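Local coordinates for flagellar hook-associated protein 2 (Bdellovibrio bacteriovorus, PDB 6KTY) that probably caps the tip of the growing flagellar filament, where it would promote flagellin polymerisation and keep unassembled subunits from leaking out, at residues A[66-70]-A[71-75]; A[50-54]-A[55-59]; A[171-174]-A[175-178]. One frame throughout, in Å; residues are numbered along the deposited sequence.

Contact 1 (A[66-70]-A[71-75])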
loop_
_atom_site.group_PDB
_atom_site.type_symbol
_atom_site.label_atom_id
_atom_site.label_comp_id
_atom_site.label_asym_id
_atom_site.label_seq_id
_atom_site.Cartn_x
_atom_site.Cartn_y
_atom_site.Cartn_z
ATOM N N PHE A 66 17.075 -30.651 -15.128
ATOM C CA PHE A 66 17.149 -29.233 -14.789
ATOM C C PHE A 66 18.389 -28.652 -15.450
ATOM O O PHE A 66 19.442 -29.305 -15.464
ATOM C CB PHE A 66 17.228 -29.059 -13.273
ATOM C CG PHE A 66 16.106 -29.715 -12.541
ATOM C CD1 PHE A 66 14.836 -29.145 -12.549
ATOM C CD2 PHE A 66 16.310 -30.914 -11.857
ATOM C CE1 PHE A 66 13.784 -29.756 -11.883
ATOM C CE2 PHE A 66 15.272 -31.520 -11.189
ATOM C CZ PHE A 66 14.000 -30.937 -11.196
ATOM N N GLU A 67 18.274 -27.465 -16.045
ATOM C CA GLU A 67 19.471 -26.766 -16.553
ATOM C C GLU A 67 19.739 -25.677 -15.537
ATOM O O GLU A 67 18.873 -24.828 -15.298
ATOM C CB GLU A 67 19.280 -26.124 -17.918
ATOM C CG GLU A 67 18.948 -27.102 -19.044
ATOM C CD GLU A 67 20.101 -28.013 -19.419
ATOM O OE1 GLU A 67 21.192 -27.934 -18.814
ATOM O OE2 GLU A 67 19.910 -28.821 -20.336
ATOM N N THR A 68 20.934 -25.695 -14.962
ATOM C CA THR A 68 21.273 -24.786 -13.879
ATOM C C THR A 68 22.574 -24.054 -14.166
ATOM O O THR A 68 23.338 -24.443 -15.057
ATOM C CB THR A 68 21.380 -25.552 -12.544
ATOM O OG1 THR A 68 22.659 -26.202 -12.465
ATOM C CG2 THR A 68 20.320 -26.591 -12.469
ATOM N N PRO A 69 22.848 -22.985 -13.388
ATOM C CA PRO A 69 24.119 -22.285 -13.536
ATOM C C PRO A 69 25.341 -23.186 -13.254
ATOM O O PRO A 69 26.458 -22.862 -13.679
ATOM C CB PRO A 69 24.022 -21.146 -12.508
ATOM C CG PRO A 69 22.568 -21.047 -12.121
ATOM C CD PRO A 69 22.061 -22.472 -12.249
ATOM N N GLU A 70 25.124 -24.304 -12.551
ATOM C CA GLU A 70 26.169 -25.274 -12.269
ATOM C C GLU A 70 26.181 -26.410 -13.309
ATOM O O GLU A 70 26.915 -27.381 -13.160
ATOM C CB GLU A 70 25.983 -25.837 -10.856
ATOM C CG GLU A 70 26.108 -24.798 -9.720
ATOM C CD GLU A 70 24.911 -23.872 -9.605
ATOM O OE1 GLU A 70 25.145 -22.651 -9.364
ATOM O OE2 GLU A 70 23.739 -24.340 -9.778
ATOM N N GLY A 71 25.378 -26.267 -14.366
ATOM C CA GLY A 71 25.311 -27.242 -15.446
ATOM C C GLY A 71 24.011 -28.028 -15.445
ATOM O O GLY A 71 23.082 -27.734 -14.675
ATOM N N THR A 72 23.948 -29.029 -16.320
ATOM C CA THR A 72 22.779 -29.842 -16.486
ATOM C C THR A 72 22.690 -30.805 -15.317
ATOM O O THR A 72 23.665 -31.495 -15.002
ATOM C CB THR A 72 22.839 -30.686 -17.778
ATOM O OG1 THR A 72 23.033 -29.824 -18.906
ATOM C CG2 THR A 72 21.537 -31.489 -17.944
ATOM N N LYS A 73 21.518 -30.873 -14.693
ATOM C CA LYS A 73 21.298 -31.784 -13.580
ATOM C C LYS A 73 20.106 -32.672 -13.905
ATOM O O LYS A 73 19.064 -32.199 -14.350
ATOM C CB LYS A 73 21.085 -31.023 -12.264
ATOM C CG LYS A 73 22.186 -30.026 -11.912
ATOM C CD LYS A 73 23.478 -30.699 -11.504
ATOM C CE LYS A 73 24.527 -29.696 -11.082
ATOM N NZ LYS A 73 25.884 -30.312 -11.049
ATOM N N GLU A 74 20.280 -33.975 -13.738
ATOM C CA GLU A 74 19.210 -34.922 -13.996
ATOM C C GLU A 74 18.941 -35.672 -12.719
ATOM O O GLU A 74 19.807 -36.430 -12.294
ATOM C CB GLU A 74 19.598 -35.881 -15.128
ATOM C CG GLU A 74 19.575 -35.204 -16.508
ATOM C CD GLU A 74 19.899 -36.141 -17.664
ATOM O OE1 GLU A 74 19.532 -37.344 -17.601
ATOM O OE2 GLU A 74 20.510 -35.667 -18.655
ATOM N N VAL A 75 17.744 -35.479 -12.140
ATOM C CA VAL A 75 17.350 -36.121 -10.879
ATOM C C VAL A 75 16.556 -37.395 -11.180
ATOM O O VAL A 75 15.543 -37.354 -11.871
ATOM C CB VAL A 75 16.508 -35.162 -9.993
ATOM C CG1 VAL A 75 15.846 -35.906 -8.826
ATOM C CG2 VAL A 75 17.390 -34.013 -9.462
#
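Phe66 and Lys73 are one of two hydrogen-bonded pairs in this two-residue beta hairpin. Phe66 N donates to Lys73 O at 2.6 Å, and Lys73 N returns a bond to Phe66 O at 2.7 Å with an N-H...O angle of 177°. Nearer the tip, Thr68 and Gly71 repeat the exchange at the ends of a type I turn through Pro69 and Glu70: Gly71 N reaches Thr68 O at 2.8 Å. The carbonyl of Gly71 is gripped twice by Thr68, with Thr68 N at 3.0 Å from Gly71 O and Thr68 OG1 lying 2.7 Å from Gly71 O on a lone pair in the carbonyl plane. With chi1 at 80°, OG1 sits between the Thr68 backbone N and carbonyl carbon, from where it can reach across the turn. The positive phi of Gly71 (109°) is one that a beta carbon would obstruct.

On the face opposite Phe66, Thr68 and Lys73, the non-hydrogen-bonded pair Glu67 and Thr72 lie side by side. The bent glutamate chain brings Glu67 OE1 within 2.6 Å of Thr72 OG1, whose hydroxyl donates to the syn lone pair of Glu67 OE1. Packing continues on the face of Phe66, where Val75 CG2 meets the edge of the phenyl ring at Phe66 CE2, 3.7 Å away, while Lys73 CG passes across the end of Thr68.

The hairpin joins strands 63-68 and 71-77. Strand 129-136 flanks the former, with Glu67 touching Thr129 and Pro131, and Ile91 and Ala94 of helix 84-94 pack on Val75.

Contact 2 (A[50-54]-A[55-59])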
loop_
_atom_site.group_PDB
_atom_site.type_symbol
_atom_site.label_atom_id
_atom_site.label_comp_id
_atom_site.label_asym_id
_atom_site.label_seq_id
_atom_site.Cartn_x
_atom_site.Cartn_y
_atom_site.Cartn_z
ATOM N N GLY A 50 -1.913 -30.464 -11.396
ATOM C CA GLY A 50 -2.557 -30.879 -10.144
ATOM C C GLY A 50 -2.746 -32.388 -10.085
ATOM O O GLY A 50 -3.002 -33.040 -11.108
ATOM N N PHE A 51 -2.624 -32.941 -8.879
ATOM C CA PHE A 51 -2.830 -34.360 -8.630
ATOM C C PHE A 51 -3.888 -34.529 -7.564
ATOM O O PHE A 51 -4.029 -33.647 -6.679
ATOM C CB PHE A 51 -1.521 -34.994 -8.175
ATOM C CG PHE A 51 -0.557 -35.245 -9.293
ATOM C CD1 PHE A 51 0.144 -34.199 -9.880
ATOM C CD2 PHE A 51 -0.343 -36.535 -9.760
ATOM C CE1 PHE A 51 1.033 -34.441 -10.926
ATOM C CE2 PHE A 51 0.553 -36.779 -10.819
ATOM C CZ PHE A 51 1.215 -35.741 -11.410
ATOM N N PRO A 52 -4.615 -35.669 -7.599
ATOM C CA PRO A 52 -5.667 -35.848 -6.619
ATOM C C PRO A 52 -5.152 -36.161 -5.224
ATOM O O PRO A 52 -5.904 -36.103 -4.277
ATOM C CB PRO A 52 -6.502 -37.020 -7.189
ATOM C CG PRO A 52 -5.547 -37.810 -8.041
ATOM C CD PRO A 52 -4.535 -36.790 -8.560
ATOM N N ASP A 53 -3.883 -36.515 -5.106
ATOM C CA ASP A 53 -3.303 -36.876 -3.826
ATOM C C ASP A 53 -1.796 -36.692 -3.988
ATOM O O ASP A 53 -1.298 -36.565 -5.121
ATOM C CB ASP A 53 -3.634 -38.327 -3.483
ATOM C CG ASP A 53 -3.031 -39.301 -4.469
ATOM O OD1 ASP A 53 -1.805 -39.523 -4.417
ATOM O OD2 ASP A 53 -3.781 -39.837 -5.306
ATOM N N LYS A 54 -1.082 -36.694 -2.874
ATOM C CA LYS A 54 0.367 -36.536 -2.917
ATOM C C LYS A 54 1.085 -37.790 -2.449
ATOM O O LYS A 54 2.314 -37.813 -2.379
ATOM C CB LYS A 54 0.793 -35.328 -2.066
ATOM C CG LYS A 54 0.718 -35.506 -0.552
ATOM C CD LYS A 54 1.220 -34.223 0.084
ATOM C CE LYS A 54 1.146 -34.209 1.590
ATOM N NZ LYS A 54 1.645 -35.461 2.232
ATOM N N ASP A 55 0.326 -38.828 -2.115
ATOM C CA ASP A 55 0.912 -39.991 -1.459
ATOM C C ASP A 55 0.485 -41.334 -2.041
ATOM O O ASP A 55 0.809 -42.348 -1.455
ATOM C CB ASP A 55 0.583 -39.957 0.040
ATOM C CG ASP A 55 -0.910 -40.078 0.314
ATOM O OD1 ASP A 55 -1.717 -39.891 -0.624
ATOM O OD2 ASP A 55 -1.272 -40.359 1.469
ATOM N N GLN A 56 -0.227 -41.352 -3.172
ATOM C CA GLN A 56 -0.673 -42.610 -3.781
ATOM C C GLN A 56 -0.447 -42.662 -5.303
ATOM O O GLN A 56 0.035 -43.660 -5.827
ATOM C CB GLN A 56 -2.159 -42.832 -3.486
ATOM C CG GLN A 56 -2.472 -42.929 -2.015
ATOM C CD GLN A 56 -3.961 -42.883 -1.728
ATOM O OE1 GLN A 56 -4.689 -43.810 -2.067
ATOM N NE2 GLN A 56 -4.417 -41.803 -1.085
ATOM N N THR A 57 -0.833 -41.597 -6.000
ATOM C CA THR A 57 -0.790 -41.564 -7.455
ATOM C C THR A 57 0.658 -41.437 -7.836
ATOM O O THR A 57 1.350 -40.550 -7.329
ATOM C CB THR A 57 -1.596 -40.372 -8.013
ATOM O OG1 THR A 57 -2.974 -40.506 -7.618
ATOM C CG2 THR A 57 -1.486 -40.297 -9.543
ATOM N N GLN A 58 1.134 -42.368 -8.647
ATOM C CA GLN A 58 2.553 -42.452 -8.971
ATOM C C GLN A 58 2.809 -41.806 -10.321
ATOM O O GLN A 58 2.016 -41.984 -11.263
ATOM C CB GLN A 58 3.019 -43.909 -8.958
ATOM C CG GLN A 58 2.745 -44.567 -7.603
ATOM C CD GLN A 58 3.830 -45.482 -7.166
ATOM O OE1 GLN A 58 3.797 -46.663 -7.504
ATOM N NE2 GLN A 58 4.821 -44.955 -6.405
ATOM N N ILE A 59 3.905 -41.049 -10.415
ATOM C CA ILE A 59 4.239 -40.367 -11.683
ATOM C C ILE A 59 5.195 -41.140 -12.598
ATOM O O ILE A 59 5.495 -40.679 -13.708
ATOM C CB ILE A 59 4.740 -38.931 -11.447
ATOM C CG1 ILE A 59 6.196 -38.855 -10.923
ATOM C CG2 ILE A 59 3.832 -38.200 -10.482
ATOM C CD1 ILE A 59 6.825 -37.436 -11.136
HETATM O O HOH W 1 1.179 -38.430 -5.789
HETATM O O HOH W 2 -2.499 -37.074 -0.537
#
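Asp53 and Thr57, in the loop between strands 45-48 and 63-68, are joined through both oxygens of the aspartate. Thr57 N donates to the syn lone pair of Asp53 OD1 at 2.8 Å, nearly straight at 171°, while Thr57 OG1 gives its proton to Asp53 OD2 at 2.5 Å, also on the syn side. OD1 takes a second bond, Gln56 N lying 2.7 Å from Asp53 OD1 and arriving from above the carboxylate plane. A weak third approach comes from Asp55 N. The aspartate can gather these donors because its CG stands between its own backbone N and carbonyl carbon (chi1 63°), turning the carboxylate in over the chain that follows.

Two waters take part. One lies 2.6 Å from Thr57 O and also near Asp53 O, though it cannot be taken to donate to both at once; the other accepts from Lys54 N and donates to Asp55 OD1, 2.9 Å away.

The apolar contacts lie on the inner side. Thr57 CG2 meets the edge of the Phe51 ring near CD2, and Ile59 CG2 approaches the far end of the same ring, 3.6 Å from Phe51 CE2, the two side chains crossing at about a right angle. Leu84 and Val87 of helix 84-94 touch Phe51 and Ile59 respectively.

Chemically, one carboxylate organises an irregular loop: two firm N-H donors and a hydroxyl hold it against rotation and would probably stabilise its negative charge, even with Asp55 OD1 only 3.8 Å from Asp53 OD1. Thr57 divides its work, with its hydroxyl on the acid and its methyl on the phenylalanine.

Contact 3 (A[171-174]-A[175-178])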
loop_
_atom_site.group_PDB
_atom_site.type_symbol
_atom_site.label_atom_id
_atom_site.label_comp_id
_atom_site.label_asym_id
_atom_site.label_seq_id
_atom_site.Cartn_x
_atom_site.Cartn_y
_atom_site.Cartn_z
ATOM N N ASP A 171 25.630 -1.459 -1.219
ATOM C CA ASP A 171 26.042 -0.289 -2.057
ATOM C C ASP A 171 25.120 0.939 -2.060
ATOM O O ASP A 171 25.569 2.059 -2.334
ATOM C CB ASP A 171 26.237 -0.697 -3.517
ATOM C CG ASP A 171 27.340 -1.687 -3.693
ATOM O OD1 ASP A 171 28.485 -1.428 -3.250
ATOM O OD2 ASP A 171 27.055 -2.733 -4.288
ATOM N N LEU A 172 23.842 0.740 -1.802
ATOM C CA LEU A 172 22.872 1.842 -1.910
ATOM C C LEU A 172 22.992 2.891 -0.818
ATOM O O LEU A 172 22.838 4.087 -1.073
ATOM C CB LEU A 172 21.468 1.278 -1.950
ATOM C CG LEU A 172 21.261 0.512 -3.245
ATOM C CD1 LEU A 172 19.832 0.179 -3.470
ATOM C CD2 LEU A 172 21.828 1.391 -4.389
ATOM N N VAL A 173 23.252 2.427 0.399
ATOM C CA VAL A 173 23.461 3.291 1.541
ATOM C C VAL A 173 24.818 2.861 2.044
ATOM O O VAL A 173 24.937 1.786 2.629
ATOM C CB VAL A 173 22.370 3.103 2.623
ATOM C CG1 VAL A 173 22.691 3.954 3.873
ATOM C CG2 VAL A 173 21.004 3.464 2.053
ATOM N N PRO A 174 25.859 3.659 1.746
ATOM C CA PRO A 174 27.219 3.256 2.105
ATOM C C PRO A 174 27.380 3.071 3.608
ATOM O O PRO A 174 27.016 3.968 4.382
ATOM C CB PRO A 174 28.081 4.432 1.605
ATOM C CG PRO A 174 27.296 5.011 0.485
ATOM C CD PRO A 174 25.855 4.895 0.934
ATOM N N GLY A 175 27.903 1.916 4.014
ATOM C CA GLY A 175 28.126 1.626 5.432
ATOM C C GLY A 175 26.985 0.855 6.072
ATOM O O GLY A 175 27.040 0.530 7.266
ATOM N N VAL A 176 25.949 0.550 5.288
ATOM C CA VAL A 176 24.819 -0.203 5.783
ATOM C C VAL A 176 24.508 -1.385 4.868
ATOM O O VAL A 176 24.628 -1.292 3.634
ATOM C CB VAL A 176 23.589 0.732 5.922
ATOM C CG1 VAL A 176 22.268 -0.051 5.941
ATOM C CG2 VAL A 176 23.738 1.592 7.174
ATOM N N THR A 177 24.102 -2.490 5.485
ATOM C CA THR A 177 23.536 -3.614 4.768
ATOM C C THR A 177 22.016 -3.500 4.824
ATOM O O THR A 177 21.425 -3.586 5.897
ATOM C CB THR A 177 24.025 -4.953 5.344
ATOM O OG1 THR A 177 25.434 -5.042 5.131
ATOM C CG2 THR A 177 23.363 -6.129 4.662
ATOM N N LEU A 178 21.419 -3.266 3.650
ATOM C CA LEU A 178 19.976 -3.177 3.463
ATOM C C LEU A 178 19.419 -4.566 3.127
ATOM O O LEU A 178 20.043 -5.297 2.369
ATOM C CB LEU A 178 19.644 -2.241 2.284
ATOM C CG LEU A 178 20.006 -0.752 2.361
ATOM C CD1 LEU A 178 19.493 -0.013 1.117
ATOM C CD2 LEU A 178 19.408 -0.135 3.604
HETATM O O HOH W 3 23.402 -0.224 1.261
#
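Val173 and Val176 close a type II beta turn in the loop between strands 168-169 and 178-180, within the FliD C-terminal family region, Val176 N donating to Val173 O at 3.1 Å with Pro174 and Gly175 at its two corners. The bond is moderately bent, 150° at the hydrogen. Pro174 and Gly175 fit the two corners well: the ring restrains phi at the first, and the second takes the positive phi (95°) at which a beta carbon would run into the preceding carbonyl. A water further in accepts from Val173 N at 2.8 Å and probably donates to Val176 O on the other limb.

The valines that begin and end the turn lie side by side and point the same way. Val173 CG1 meets Val176 CB at 3.9 Å; chi1 of 175° sets CG1 beside the carbonyl carbon, on the side where the chain goes on to Val176. The other methyl, CG2, extends to Leu178: Val173 CG2 and Leu178 CD1 are 3.9 Å apart, and the side chains cross at about a right angle. Leu178 CD1 also rests against Leu172 CB, again at 3.9 Å, so this one methyl meets two consecutive residues on the opposite limb.

Further apolar cover comes from Phe11, which touches Val176 and Leu178, and from Ile162 and Leu164 of strand 160-164, which pack on Leu172. At the outer edge, Leu172 O accepts a hydrogen bond from Gln101 NE2 of the second subunit, whose Val103 also touches Leu172.

The chemistry thus divides by depth. Pro174 and Gly175 form an exposed corner; across the turn the two limbs are joined by one direct bond and probably by a water, while branched aliphatic groups make ordinary van der Waals contacts that bury the base of the turn.

In the fold
The three contacts occur in series along the chain: 50-54/55-59 first, then 66-70/71-75, and finally 171-174/175-178. The first two belong to the same half of this FliD fragment, their centres about 25 Å apart and their nearest atoms about 9 Å apart. Helix 84-94 links them, packing on Val75 of contact 1 and on Phe51 and Ile59 of contact 2. Contact 3 lies in the other half, beside the sheet containing strands 32-39 and 160-164; its centre is about 47 Å from that of contact 2, across the chain's centre. Local contacts of turn and loop thus occur in both halves of the fragment, and contact 3 alone of the three touches a second subunit.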